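Local coordinates for flagellar brake protein YcgR (Escherichia coli K-12, PDB 5Y6H), which acts, when bound to c-di-GMP, as a flagellar brake that slows the motor, its N-terminal PilZN domain, the piece here, being involved in FliG binding, at residues 16-20 against 104-110; 68-73 against 84-89; 49-55 against 98-104. All coordinates share one frame; numbering follows the deposited sequence.

How the contacts relate
From the N terminus, after the short strand 9-10, helix 13-26 is the first element to take part, and strand 108-111 returns to it in contact 1. That contact closes the longest loop. Inside it, residues 49-55 meet 98-104 in contact 3. Inside that loop in turn lies contact 2, the hairpin pairing of 68-73 with 84-89. The three therefore nest and none cross. Contacts 2 and 3 join strands of one antiparallel sheet, and contact 1 lays the helix on it. P104 belongs to both contacts 1 and 3. L20 touches F84 and L51, P105 packs on F84, and T102 OG1 of contact 3 probably hydrogen-bonds Q88 O of contact 2.

Contact 1. Residues 16-20 against 104-110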
ATOM      1  N   VAL A  16      -2.863 -13.102   0.016  1.00 19.67           N
ATOM      2  CA  VAL A  16      -2.531 -11.684   0.143  1.00 16.44           C
ATOM      3  C   VAL A  16      -1.524 -11.280  -0.926  1.00 16.73           C
ATOM      4  O   VAL A  16      -1.695 -10.268  -1.617  1.00 17.21           O
ATOM      5  CB  VAL A  16      -1.998 -11.376   1.555  1.00 18.42           C
ATOM      6  CG1 VAL A  16      -1.356  -9.982   1.593  1.00 18.62           C
ATOM      7  CG2 VAL A  16      -3.116 -11.477   2.580  1.00 22.10           C
ATOM      8  N   LEU A  17      -0.455 -12.068  -1.074  1.00 16.92           N
ATOM      9  CA  LEU A  17       0.569 -11.741  -2.060  1.00 17.63           C
ATOM     10  C   LEU A  17       0.002 -11.772  -3.476  1.00 17.62           C
ATOM     11  O   LEU A  17       0.387 -10.957  -4.321  1.00 18.41           O
ATOM     12  CB  LEU A  17       1.756 -12.698  -1.921  1.00 18.48           C
ATOM     13  CG  LEU A  17       2.999 -12.390  -2.764  1.00 20.34           C
ATOM     14  CD1 LEU A  17       3.538 -11.016  -2.421  1.00 20.83           C
ATOM     15  CD2 LEU A  17       4.066 -13.447  -2.544  1.00 22.23           C
ATOM     16  N   GLY A  18      -0.925 -12.695  -3.751  1.00 19.31           N
ATOM     17  CA  GLY A  18      -1.505 -12.765  -5.085  1.00 20.23           C
ATOM     18  C   GLY A  18      -2.203 -11.482  -5.496  1.00 20.16           C
ATOM     19  O   GLY A  18      -2.074 -11.032  -6.638  1.00 19.05           O
ATOM     20  N   VAL A  19      -2.943 -10.868  -4.571  1.00 18.57           N
ATOM     21  CA  VAL A  19      -3.606  -9.603  -4.875  1.00 17.93           C
ATOM     22  C   VAL A  19      -2.576  -8.503  -5.095  1.00 16.31           C
ATOM     23  O   VAL A  19      -2.723  -7.664  -5.993  1.00 17.85           O
ATOM     24  CB  VAL A  19      -4.595  -9.228  -3.756  1.00 17.80           C
ATOM     25  CG1 VAL A  19      -5.182  -7.841  -4.006  1.00 17.82           C
ATOM     26  CG2 VAL A  19      -5.700 -10.269  -3.645  1.00 21.75           C
ATOM     27  N   LEU A  20      -1.520  -8.489  -4.277  1.00 17.55           N
ATOM     28  CA  LEU A  20      -0.493  -7.461  -4.408  1.00 14.81           C
ATOM     29  C   LEU A  20       0.237  -7.579  -5.740  1.00 17.71           C
ATOM     30  O   LEU A  20       0.604  -6.565  -6.346  1.00 17.45           O
ATOM     31  CB  LEU A  20       0.490  -7.558  -3.241  1.00 16.79           C
ATOM     32  CG  LEU A  20      -0.079  -7.215  -1.862  1.00 19.87           C
ATOM     33  CD1 LEU A  20       0.946  -7.509  -0.774  1.00 20.07           C
ATOM     34  CD2 LEU A  20      -0.532  -5.760  -1.801  1.00 19.14           C
ATOM     35  N   PRO A 104       4.489  -7.029   3.489  1.00 17.65           N
ATOM     36  CA  PRO A 104       3.098  -7.422   3.213  1.00 19.95           C
ATOM     37  C   PRO A 104       2.275  -7.489   4.487  1.00 21.37           C
ATOM     38  O   PRO A 104       2.762  -7.932   5.537  1.00 24.05           O
ATOM     39  CB  PRO A 104       3.244  -8.809   2.569  1.00 24.30           C
ATOM     40  CG  PRO A 104       4.590  -8.790   1.944  1.00 20.18           C
ATOM     41  CD  PRO A 104       5.451  -7.952   2.856  1.00 18.16           C
ATOM     42  N   PRO A 105       1.014  -7.050   4.428  1.00 17.63           N
ATOM     43  CA  PRO A 105       0.168  -7.117   5.613  1.00 18.76           C
ATOM     44  C   PRO A 105      -0.270  -8.545   5.872  1.00 19.27           C
ATOM     45  O   PRO A 105      -0.303  -9.378   4.952  1.00 20.21           O
ATOM     46  CB  PRO A 105      -1.031  -6.227   5.233  1.00 20.59           C
ATOM     47  CG  PRO A 105      -1.151  -6.459   3.749  1.00 18.42           C
ATOM     48  CD  PRO A 105       0.283  -6.546   3.252  1.00 18.59           C
ATOM     49  N   PRO A 106      -0.608  -8.881   7.119  1.00 18.79           N
ATOM     50  CA  PRO A 106      -1.126 -10.233   7.386  1.00 19.59           C
ATOM     51  C   PRO A 106      -2.505 -10.471   6.795  1.00 23.61           C
ATOM     52  O   PRO A 106      -2.851 -11.623   6.505  1.00 25.32           O
ATOM     53  CB  PRO A 106      -1.138 -10.309   8.919  1.00 24.88           C
ATOM     54  CG  PRO A 106      -1.177  -8.882   9.366  1.00 31.44           C
ATOM     55  CD  PRO A 106      -0.384  -8.118   8.356  1.00 25.71           C
ATOM     56  N   THR A 107      -3.309  -9.424   6.619  1.00 23.83           N
ATOM     57  CA  THR A 107      -4.604  -9.548   5.964  1.00 26.27           C
ATOM     58  C   THR A 107      -4.788  -8.391   4.994  1.00 22.13           C
ATOM     59  O   THR A 107      -4.151  -7.342   5.115  1.00 21.76           O
ATOM     60  CB  THR A 107      -5.775  -9.580   6.966  1.00 25.62           C
ATOM     61  OG1 THR A 107      -5.878  -8.315   7.635  1.00 23.73           O
ATOM     62  CG2 THR A 107      -5.593 -10.688   7.995  1.00 32.43           C
ATOM     63  N   LEU A 108      -5.684  -8.596   4.030  1.00 20.30           N
ATOM     64  CA  LEU A 108      -5.939  -7.634   2.967  1.00 21.31           C
ATOM     65  C   LEU A 108      -7.403  -7.740   2.566  1.00 25.74           C
ATOM     66  O   LEU A 108      -7.957  -8.840   2.519  1.00 29.88           O
ATOM     67  CB  LEU A 108      -5.013  -7.897   1.769  1.00 25.31           C
ATOM     68  CG  LEU A 108      -5.052  -7.043   0.498  1.00 28.75           C
ATOM     69  CD1 LEU A 108      -3.681  -7.043  -0.152  1.00 26.92           C
ATOM     70  CD2 LEU A 108      -6.095  -7.567  -0.481  1.00 26.08           C
ATOM     71  N   TRP A 109      -8.028  -6.598   2.287  1.00 23.62           N
ATOM     72  CA  TRP A 109      -9.383  -6.565   1.753  1.00 25.74           C
ATOM     73  C   TRP A 109      -9.327  -6.380   0.241  1.00 25.72           C
ATOM     74  O   TRP A 109      -8.671  -5.459  -0.252  1.00 28.50           O
ATOM     75  CB  TRP A 109     -10.209  -5.440   2.382  1.00 28.25           C
ATOM     76  CG  TRP A 109     -10.426  -5.566   3.864  1.00 29.68           C
ATOM     77  CD1 TRP A 109      -9.747  -4.909   4.849  1.00 28.52           C
ATOM     78  CD2 TRP A 109     -11.395  -6.391   4.525  1.00 31.44           C
ATOM     79  NE1 TRP A 109     -10.230  -5.275   6.083  1.00 32.88           N
ATOM     80  CE2 TRP A 109     -11.242  -6.183   5.912  1.00 35.96           C
ATOM     81  CE3 TRP A 109     -12.374  -7.283   4.081  1.00 34.86           C
ATOM     82  CZ2 TRP A 109     -12.034  -6.836   6.858  1.00 38.49           C
ATOM     83  CZ3 TRP A 109     -13.160  -7.932   5.022  1.00 34.44           C
ATOM     84  CH2 TRP A 109     -12.984  -7.705   6.393  1.00 35.72           C
ATOM     85  N   PHE A 110      -9.996  -7.269  -0.491  1.00 28.40           N
ATOM     86  CA  PHE A 110     -10.188  -7.142  -1.935  1.00 30.92           C
ATOM     87  C   PHE A 110     -11.697  -7.104  -2.138  1.00 32.75           C
ATOM     88  O   PHE A 110     -12.332  -8.147  -2.305  1.00 31.07           O
ATOM     89  CB  PHE A 110      -9.528  -8.295  -2.710  1.00 28.57           C
ATOM     90  CG  PHE A 110      -9.363  -8.029  -4.181  1.00 28.51           C
ATOM     91  CD1 PHE A 110      -9.232  -9.077  -5.079  1.00 30.49           C
ATOM     92  CD2 PHE A 110      -9.332  -6.732  -4.668  1.00 26.45           C
ATOM     93  CE1 PHE A 110      -9.076  -8.837  -6.432  1.00 34.50           C
ATOM     94  CE2 PHE A 110      -9.177  -6.484  -6.019  1.00 28.93           C
ATOM     95  CZ  PHE A 110      -9.048  -7.538  -6.904  1.00 30.60           C
TER
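V16, V19 and L20 of the helix pack on L108, F110 and the prolines P104 and P105. No hydrogen bond crosses between the two segments.

Aliphatic packing comes first. L108 is the central group, and its two methyls part to meet different helix residues. CD2 of L108 lies 3.7 Å from CG1 of V19. CD1 of L108 meets CD2 of L20 at 3.8 Å. With chi1 at 180°, the L108 side chain extends away from its own N, and both methyls reach the helix. V16 approaches lower on the same side chain, with its CG2 4.1 Å from CB of L108.

A helix lies here on the antiparallel sheet of the PilZN domain, and the loop 104-107 leads into strand 108-111 of that sheet. Helix 13-26 and strand 108-111 meet here, and the short segment axes are inclined at 56°. Strand 80-86 continues the floor, with F84 touched by L20, P105 and L108.

The aromatic contact lies at the far end of the strand. V19 places CG1 over one face of the F110 ring, offset toward the rim. Its other methyl, CG2, is 4.0 Å from CD1 of F110.

Proline contacts finish the other end. CD1 of L20 reaches toward the P105 ring, 4.2 Å from CD of P105. P104 is a looser neighbour, its CB 4.3 Å from the same L20 CD1. V16 CG1 packs against the CG of P105.

Methyl-to-carbonyl contacts are also present. CG1 of V16 sits 3.6 Å from O of P105, and its CG2 faces O of P106.

Contact 2. Residues 68-73 against 84-89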
ATOM      1  N   ALA A  68       4.243   8.072  11.157  1.00 25.25           N
ATOM      2  CA  ALA A  68       2.944   7.524  11.514  1.00 23.65           C
ATOM      3  C   ALA A  68       3.086   6.083  11.993  1.00 25.67           C
ATOM      4  O   ALA A  68       3.981   5.345  11.572  1.00 26.85           O
ATOM      5  CB  ALA A  68       1.987   7.596  10.326  1.00 24.11           C
ATOM      6  N   GLN A  69       2.191   5.684  12.893  1.00 24.39           N
ATOM      7  CA  GLN A  69       2.271   4.351  13.470  1.00 38.41           C
ATOM      8  C   GLN A  69       1.264   3.377  12.885  1.00 35.50           C
ATOM      9  O   GLN A  69       1.325   2.185  13.204  1.00 34.76           O
ATOM     10  CB  GLN A  69       2.107   4.430  14.991  1.00 46.65           C
ATOM     11  CG  GLN A  69       3.186   5.269  15.614  1.00 58.82           C
ATOM     12  CD  GLN A  69       2.792   5.816  16.946  1.00 71.22           C
ATOM     13  OE1 GLN A  69       3.270   5.345  17.965  1.00 75.56           O
ATOM     14  NE2 GLN A  69       1.929   6.819  16.956  1.00 73.34           N
ATOM     15  N   HIS A  70       0.341   3.852  12.053  1.00 26.21           N
ATOM     16  CA  HIS A  70      -0.470   2.975  11.222  1.00 29.82           C
ATOM     17  C   HIS A  70      -0.800   3.726   9.944  1.00 30.73           C
ATOM     18  O   HIS A  70      -1.110   4.919   9.983  1.00 31.06           O
ATOM     19  CB  HIS A  70      -1.752   2.530  11.933  1.00 39.89           C
ATOM     20  CG  HIS A  70      -1.524   1.498  12.991  1.00 56.87           C
ATOM     21  ND1 HIS A  70      -1.612   1.781  14.338  1.00 62.24           N
ATOM     22  CD2 HIS A  70      -1.191   0.189  12.902  1.00 60.79           C
ATOM     23  CE1 HIS A  70      -1.356   0.686  15.031  1.00 61.26           C
ATOM     24  NE2 HIS A  70      -1.096  -0.293  14.184  1.00 61.82           N
ATOM     25  N   ILE A  71      -0.711   3.029   8.814  1.00 22.52           N
ATOM     26  CA  ILE A  71      -0.935   3.620   7.498  1.00 19.23           C
ATOM     27  C   ILE A  71      -1.901   2.718   6.744  1.00 24.33           C
ATOM     28  O   ILE A  71      -1.627   1.525   6.565  1.00 24.05           O
ATOM     29  CB  ILE A  71       0.374   3.786   6.701  1.00 18.90           C
ATOM     30  CG1 ILE A  71       1.377   4.664   7.458  1.00 26.62           C
ATOM     31  CG2 ILE A  71       0.089   4.361   5.322  1.00 19.80           C
ATOM     32  CD1 ILE A  71       2.403   3.880   8.250  1.00 27.63           C
ATOM     33  N   THR A  72      -3.024   3.281   6.305  1.00 18.74           N
ATOM     34  CA  THR A  72      -4.015   2.557   5.518  1.00 21.34           C
ATOM     35  C   THR A  72      -3.776   2.818   4.037  1.00 21.12           C
ATOM     36  O   THR A  72      -3.658   3.974   3.615  1.00 23.43           O
ATOM     37  CB  THR A  72      -5.435   2.975   5.906  1.00 23.51           C
ATOM     38  OG1 THR A  72      -5.681   2.612   7.269  1.00 24.47           O
ATOM     39  CG2 THR A  72      -6.460   2.289   5.013  1.00 25.37           C
ATOM     40  N   ILE A  73      -3.704   1.747   3.253  1.00 17.62           N
ATOM     41  CA  ILE A  73      -3.425   1.830   1.825  1.00 18.43           C
ATOM     42  C   ILE A  73      -4.669   1.388   1.068  1.00 17.08           C
ATOM     43  O   ILE A  73      -5.206   0.303   1.326  1.00 17.92           O
ATOM     44  CB  ILE A  73      -2.198   0.978   1.455  1.00 20.88           C
ATOM     45  CG1 ILE A  73      -0.984   1.450   2.268  1.00 23.80           C
ATOM     46  CG2 ILE A  73      -1.932   1.057  -0.037  1.00 21.97           C
ATOM     47  CD1 ILE A  73       0.266   0.649   2.060  1.00 30.24           C
ATOM     48  N   PHE A  84      -5.652  -2.290   2.848  1.00 15.92           N
ATOM     49  CA  PHE A  84      -4.898  -2.966   3.896  1.00 16.51           C
ATOM     50  C   PHE A  84      -4.163  -1.914   4.712  1.00 19.62           C
ATOM     51  O   PHE A  84      -4.054  -0.752   4.313  1.00 22.40           O
ATOM     52  CB  PHE A  84      -3.939  -4.021   3.324  1.00 20.91           C
ATOM     53  CG  PHE A  84      -2.915  -3.478   2.357  1.00 18.90           C
ATOM     54  CD1 PHE A  84      -1.629  -3.184   2.784  1.00 18.70           C
ATOM     55  CD2 PHE A  84      -3.228  -3.300   1.018  1.00 21.60           C
ATOM     56  CE1 PHE A  84      -0.678  -2.710   1.898  1.00 20.08           C
ATOM     57  CE2 PHE A  84      -2.280  -2.818   0.126  1.00 20.39           C
ATOM     58  CZ  PHE A  84      -1.006  -2.523   0.569  1.00 22.36           C
ATOM     59  N   THR A  85      -3.676  -2.332   5.878  1.00 17.49           N
ATOM     60  CA  THR A  85      -2.991  -1.440   6.802  1.00 16.43           C
ATOM     61  C   THR A  85      -1.628  -2.020   7.143  1.00 25.91           C
ATOM     62  O   THR A  85      -1.495  -3.227   7.367  1.00 22.61           O
ATOM     63  CB  THR A  85      -3.813  -1.231   8.086  1.00 21.57           C
ATOM     64  OG1 THR A  85      -5.082  -0.660   7.751  1.00 29.15           O
ATOM     65  CG2 THR A  85      -3.091  -0.303   9.053  1.00 28.40           C
ATOM     66  N   VAL A  86      -0.614  -1.156   7.164  1.00 21.19           N
ATOM     67  CA  VAL A  86       0.725  -1.529   7.598  1.00 18.77           C
ATOM     68  C   VAL A  86       1.081  -0.700   8.826  1.00 23.14           C
ATOM     69  O   VAL A  86       0.524   0.373   9.070  1.00 21.51           O
ATOM     70  CB  VAL A  86       1.774  -1.340   6.484  1.00 22.94           C
ATOM     71  CG1 VAL A  86       1.455  -2.237   5.294  1.00 25.57           C
ATOM     72  CG2 VAL A  86       1.826   0.114   6.062  1.00 22.67           C
ATOM     73  N   GLU A  87       2.024  -1.216   9.610  1.00 32.30           N
ATOM     74  CA  GLU A  87       2.353  -0.591  10.884  1.00 31.52           C
ATOM     75  C   GLU A  87       3.484   0.419  10.788  1.00 31.56           C
ATOM     76  O   GLU A  87       3.612   1.269  11.676  1.00 34.60           O
ATOM     77  CB  GLU A  87       2.721  -1.661  11.918  1.00 36.75           C
ATOM     78  CG  GLU A  87       1.597  -2.641  12.214  1.00 46.60           C
ATOM     79  CD  GLU A  87       1.901  -3.529  13.403  1.00 58.74           C
ATOM     80  OE1 GLU A  87       2.840  -3.204  14.161  1.00 61.83           O
ATOM     81  OE2 GLU A  87       1.201  -4.549  13.581  1.00 64.39           O
ATOM     82  N   GLN A  88       4.297   0.356   9.736  1.00 29.90           N
ATOM     83  CA  GLN A  88       5.485   1.190   9.653  1.00 29.83           C
ATOM     84  C   GLN A  88       5.950   1.267   8.206  1.00 31.31           C
ATOM     85  O   GLN A  88       5.900   0.271   7.477  1.00 34.29           O
ATOM     86  CB  GLN A  88       6.601   0.635  10.548  1.00 34.02           C
ATOM     87  CG  GLN A  88       7.991   1.174  10.263  1.00 42.70           C
ATOM     88  CD  GLN A  88       8.906   1.080  11.468  1.00 42.79           C
ATOM     89  OE1 GLN A  88       8.527   0.538  12.509  1.00 48.31           O
ATOM     90  NE2 GLN A  88      10.117   1.607  11.336  1.00 40.60           N
ATOM     91  N   LEU A  89       6.381   2.457   7.797  1.00 26.57           N
ATOM     92  CA  LEU A  89       7.135   2.642   6.569  1.00 26.27           C
ATOM     93  C   LEU A  89       8.497   3.224   6.906  1.00 28.29           C
ATOM     94  O   LEU A  89       8.623   4.043   7.822  1.00 28.08           O
ATOM     95  CB  LEU A  89       6.429   3.567   5.574  1.00 24.70           C
ATOM     96  CG  LEU A  89       4.930   3.434   5.313  1.00 33.99           C
ATOM     97  CD1 LEU A  89       4.528   4.268   4.109  1.00 34.47           C
ATOM     98  CD2 LEU A  89       4.574   1.994   5.086  1.00 38.15           C
TER
HETATM   99  O   HOH W   1       5.702   4.988   9.289  1.00 24.28           O
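The F84 ring carries I73 over one face. CB of I73 lies 4.0 Å from the ring centroid, a CH-pi contact over the face. CD1 of I73 comes to 3.5 Å from CE1 of F84, and I73 CG2 approaches CZ and CE2. F84 CG is set between its own backbone N and carbonyl carbon (chi1 59°), and this turns the ring back toward I73. The H70 imidazole meets E87 obliquely. The two side chains run side by side in the same direction, with H70 CD2 4.0 Å from E87 CG. The ring and carboxylate planes are 61° apart.

The backbones pair as an antiparallel hairpin of strands 71-77 and 80-86. I71 with V86 and I73 with F84 are hydrogen-bonded pairs. The bond from I73 N to F84 O is short, 2.7 Å, and almost straight at 177°. T72 and T85 form the non-hydrogen-bonded pair between them. Their OG1 atoms are 3.4 Å apart, a weak hydrogen bond.

I71, I73, F84 and V86 share the buried face, where I73 also meets L53 and F84 meets L51. I71 CD1 reaches past the strand end to CG of L89, 3.9 Å away. There a water accepts from L89 N at 3.0 Å and lies 2.9 Å from A68 O, bridging the two segments.

The hairpin is thus held by regular main-chain bonds and an apolar face. The imidazole nitrogens of H70 and the carboxylate of E87 do not touch; if H70 is protonated, any attraction between them is probably modest.

Contact 3. Residues 49-55 against 98-104; sequences DKLVLDF and PAFITVP
F55 and F100 carry the aromatic end of this contact. Their side chains cross at about a right angle, while the ring planes are only 36° apart. CD2 of F55 stands 3.5 Å above the F100 plane, over its centre. P98 lies over one face of the F55 ring, its CB 3.8 Å from the centroid, a CH-pi contact. At the edge of the F100 ring, near its plane, sits O of D54, 3.4 Å from CE2 of F100. A water donates to both D54 OD1 and P98 O, linking the two segments at this end. N62 of helix 59-67 touches both F55 and F100, and L66 touches F100.

L51, L53, F100 and T102 share one face of the sheet. There L53 and F100 meet CB to CB, and L51 CB lies against T102 CG2. The CG of L51 is anti to the carbonyl carbon (chi1 -72°), and its CD1 reaches CD of P104 at 3.7 Å. V52, on the opposite face, touches A99 CB with CG1.

Four backbone bonds join L51 with T102 and L53 with F100. The L51 N to T102 O bond is straight at 175°, though the donor stands above the carbonyl plane.

Strands 50-54 and 97-102 are thus neighbours in the antiparallel sheet of the PilZN domain, consistent with a split-barrel-like FMN-binding fold.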
ATOM      1  N   ASP A  49       8.652 -10.519   0.455  1.00 17.07           N
ATOM      2  CA  ASP A  49       9.069  -9.945   1.722  1.00 17.03           C
ATOM      3  C   ASP A  49       8.985  -8.424   1.784  1.00 20.42           C
ATOM      4  O   ASP A  49       9.201  -7.864   2.865  1.00 20.48           O
ATOM      5  CB  ASP A  49      10.505 -10.379   2.050  1.00 21.41           C
ATOM      6  CG  ASP A  49      10.617 -11.865   2.323  1.00 34.53           C
ATOM      7  OD1 ASP A  49      11.664 -12.453   1.982  1.00 47.73           O
ATOM      8  OD2 ASP A  49       9.658 -12.443   2.877  1.00 33.82           O
ATOM      9  N   LYS A  50       8.668  -7.737   0.685  1.00 18.43           N
ATOM     10  CA  LYS A  50       8.729  -6.281   0.735  1.00 19.77           C
ATOM     11  C   LYS A  50       7.815  -5.646  -0.306  1.00 18.37           C
ATOM     12  O   LYS A  50       7.568  -6.209  -1.376  1.00 17.74           O
ATOM     13  CB  LYS A  50      10.172  -5.789   0.549  1.00 23.86           C
ATOM     14  CG  LYS A  50      10.517  -5.339  -0.862  1.00 30.75           C
ATOM     15  CD  LYS A  50      11.945  -4.819  -0.941  1.00 27.97           C
ATOM     16  CE  LYS A  50      12.613  -5.248  -2.237  1.00 30.61           C
ATOM     17  NZ  LYS A  50      13.958  -4.630  -2.401  1.00 28.84           N
ATOM     18  N   LEU A  51       7.310  -4.462   0.040  1.00 17.30           N
ATOM     19  CA  LEU A  51       6.617  -3.563  -0.873  1.00 12.90           C
ATOM     20  C   LEU A  51       7.414  -2.271  -0.970  1.00 15.67           C
ATOM     21  O   LEU A  51       7.846  -1.726   0.051  1.00 20.12           O
ATOM     22  CB  LEU A  51       5.200  -3.220  -0.384  1.00 15.06           C
ATOM     23  CG  LEU A  51       4.039  -4.211  -0.415  1.00 21.62           C
ATOM     24  CD1 LEU A  51       4.294  -5.389   0.502  1.00 23.97           C
ATOM     25  CD2 LEU A  51       2.745  -3.497  -0.021  1.00 23.18           C
ATOM     26  N   VAL A  52       7.592  -1.767  -2.188  1.00 14.86           N
ATOM     27  CA  VAL A  52       8.235  -0.476  -2.420  1.00 16.15           C
ATOM     28  C   VAL A  52       7.174   0.479  -2.945  1.00 18.63           C
ATOM     29  O   VAL A  52       6.536   0.199  -3.966  1.00 16.48           O
ATOM     30  CB  VAL A  52       9.411  -0.590  -3.401  1.00 22.59           C
ATOM     31  CG1 VAL A  52      10.131   0.743  -3.517  1.00 22.47           C
ATOM     32  CG2 VAL A  52      10.372  -1.679  -2.956  1.00 23.96           C
ATOM     33  N   LEU A  53       6.986   1.606  -2.255  1.00 15.98           N
ATOM     34  CA  LEU A  53       5.930   2.563  -2.566  1.00 16.24           C
ATOM     35  C   LEU A  53       6.528   3.916  -2.936  1.00 17.66           C
ATOM     36  O   LEU A  53       7.502   4.362  -2.324  1.00 21.91           O
ATOM     37  CB  LEU A  53       4.973   2.733  -1.377  1.00 14.35           C
ATOM     38  CG  LEU A  53       4.391   1.448  -0.780  1.00 15.13           C
ATOM     39  CD1 LEU A  53       3.712   1.722   0.553  1.00 21.42           C
ATOM     40  CD2 LEU A  53       3.412   0.797  -1.752  1.00 23.50           C
ATOM     41  N   ASP A  54       5.926   4.575  -3.924  1.00 17.81           N
ATOM     42  CA  ASP A  54       6.400   5.883  -4.360  1.00 18.33           C
ATOM     43  C   ASP A  54       6.159   6.946  -3.290  1.00 18.41           C
ATOM     44  O   ASP A  54       5.166   6.911  -2.556  1.00 17.67           O
ATOM     45  CB  ASP A  54       5.700   6.292  -5.661  1.00 20.72           C
ATOM     46  CG  ASP A  54       6.468   7.349  -6.441  1.00 29.27           C
ATOM     47  OD1 ASP A  54       7.647   7.603  -6.117  1.00 28.15           O
ATOM     48  OD2 ASP A  54       5.888   7.932  -7.384  1.00 28.17           O
ATOM     49  N   PHE A  55       7.086   7.899  -3.205  1.00 20.52           N
ATOM     50  CA  PHE A  55       6.865   9.094  -2.401  1.00 19.10           C
ATOM     51  C   PHE A  55       5.720   9.915  -2.984  1.00 23.24           C
ATOM     52  O   PHE A  55       5.434   9.861  -4.183  1.00 21.12           O
ATOM     53  CB  PHE A  55       8.130   9.960  -2.358  1.00 20.20           C
ATOM     54  CG  PHE A  55       8.986   9.757  -1.134  1.00 23.69           C
ATOM     55  CD1 PHE A  55       9.816  10.777  -0.687  1.00 21.05           C
ATOM     56  CD2 PHE A  55       8.979   8.553  -0.443  1.00 23.70           C
ATOM     57  CE1 PHE A  55      10.615  10.614   0.434  1.00 18.77           C
ATOM     58  CE2 PHE A  55       9.780   8.376   0.682  1.00 22.19           C
ATOM     59  CZ  PHE A  55      10.600   9.409   1.119  1.00 21.83           C
ATOM     60  N   PRO A  98      13.842   8.581  -3.814  1.00 24.45           N
ATOM     61  CA  PRO A  98      13.391   8.089  -2.508  1.00 23.71           C
ATOM     62  C   PRO A  98      12.078   7.335  -2.645  1.00 21.52           C
ATOM     63  O   PRO A  98      11.249   7.634  -3.509  1.00 24.47           O
ATOM     64  CB  PRO A  98      13.207   9.362  -1.671  1.00 27.60           C
ATOM     65  CG  PRO A  98      13.518  10.514  -2.553  1.00 31.03           C
ATOM     66  CD  PRO A  98      13.700  10.040  -3.955  1.00 28.05           C
ATOM     67  N   ALA A  99      11.895   6.344  -1.776  1.00 20.23           N
ATOM     68  CA  ALA A  99      10.687   5.532  -1.779  1.00 22.93           C
ATOM     69  C   ALA A  99      10.406   5.056  -0.362  1.00 25.41           C
ATOM     70  O   ALA A  99      11.293   5.050   0.496  1.00 24.25           O
ATOM     71  CB  ALA A  99      10.817   4.331  -2.726  1.00 22.31           C
ATOM     72  N   PHE A 100       9.156   4.665  -0.122  1.00 19.20           N
ATOM     73  CA  PHE A 100       8.793   3.975   1.109  1.00 18.56           C
ATOM     74  C   PHE A 100       9.008   2.478   0.935  1.00 19.80           C
ATOM     75  O   PHE A 100       8.744   1.920  -0.135  1.00 19.61           O
ATOM     76  CB  PHE A 100       7.330   4.217   1.496  1.00 19.74           C
ATOM     77  CG  PHE A 100       6.935   5.667   1.598  1.00 19.85           C
ATOM     78  CD1 PHE A 100       7.408   6.465   2.631  1.00 21.76           C
ATOM     79  CD2 PHE A 100       6.044   6.215   0.685  1.00 20.08           C
ATOM     80  CE1 PHE A 100       7.026   7.801   2.731  1.00 22.69           C
ATOM     81  CE2 PHE A 100       5.655   7.544   0.778  1.00 22.95           C
ATOM     82  CZ  PHE A 100       6.144   8.339   1.807  1.00 20.50           C
ATOM     83  N   ILE A 101       9.463   1.823   2.001  1.00 19.66           N
ATOM     84  CA  ILE A 101       9.513   0.368   2.057  1.00 18.25           C
ATOM     85  C   ILE A 101       8.673  -0.098   3.238  1.00 18.47           C
ATOM     86  O   ILE A 101       8.716   0.497   4.321  1.00 20.47           O
ATOM     87  CB  ILE A 101      10.958  -0.174   2.157  1.00 17.73           C
ATOM     88  CG1 ILE A 101      10.952  -1.701   2.276  1.00 23.32           C
ATOM     89  CG2 ILE A 101      11.710   0.456   3.323  1.00 27.74           C
ATOM     90  CD1 ILE A 101      12.318  -2.340   2.079  1.00 34.81           C
ATOM     91  N   THR A 102       7.887  -1.145   3.012  1.00 17.14           N
ATOM     92  CA  THR A 102       7.155  -1.814   4.077  1.00 19.03           C
ATOM     93  C   THR A 102       7.075  -3.294   3.718  1.00 19.19           C
ATOM     94  O   THR A 102       7.724  -3.753   2.771  1.00 18.59           O
ATOM     95  CB  THR A 102       5.790  -1.145   4.292  1.00 20.14           C
ATOM     96  OG1 THR A 102       5.207  -1.613   5.516  1.00 19.67           O
ATOM     97  CG2 THR A 102       4.845  -1.415   3.127  1.00 16.58           C
ATOM     98  N   VAL A 103       6.303  -4.055   4.483  1.00 17.14           N
ATOM     99  CA  VAL A 103       6.223  -5.503   4.292  1.00 18.24           C
ATOM    100  C   VAL A 103       4.761  -5.868   4.085  1.00 16.52           C
ATOM    101  O   VAL A 103       3.856  -5.092   4.441  1.00 18.34           O
ATOM    102  CB  VAL A 103       6.855  -6.272   5.476  1.00 20.45           C
ATOM    103  CG1 VAL A 103       8.310  -5.851   5.660  1.00 20.41           C
ATOM    104  CG2 VAL A 103       6.060  -6.055   6.745  1.00 20.34           C
ATOM    105  N   PRO A 104       4.489  -7.029   3.489  1.00 17.65           N
ATOM    106  CA  PRO A 104       3.098  -7.422   3.213  1.00 19.95           C
ATOM    107  C   PRO A 104       2.275  -7.489   4.487  1.00 21.37           C
ATOM    108  O   PRO A 104       2.762  -7.932   5.537  1.00 24.05           O
ATOM    109  CB  PRO A 104       3.244  -8.809   2.569  1.00 24.30           C
ATOM    110  CG  PRO A 104       4.590  -8.790   1.944  1.00 20.18           C
ATOM    111  CD  PRO A 104       5.451  -7.952   2.856  1.00 18.16           C
TER
HETATM  112  O   HOH W   2      10.212   6.495  -5.666  1.00 36.29           O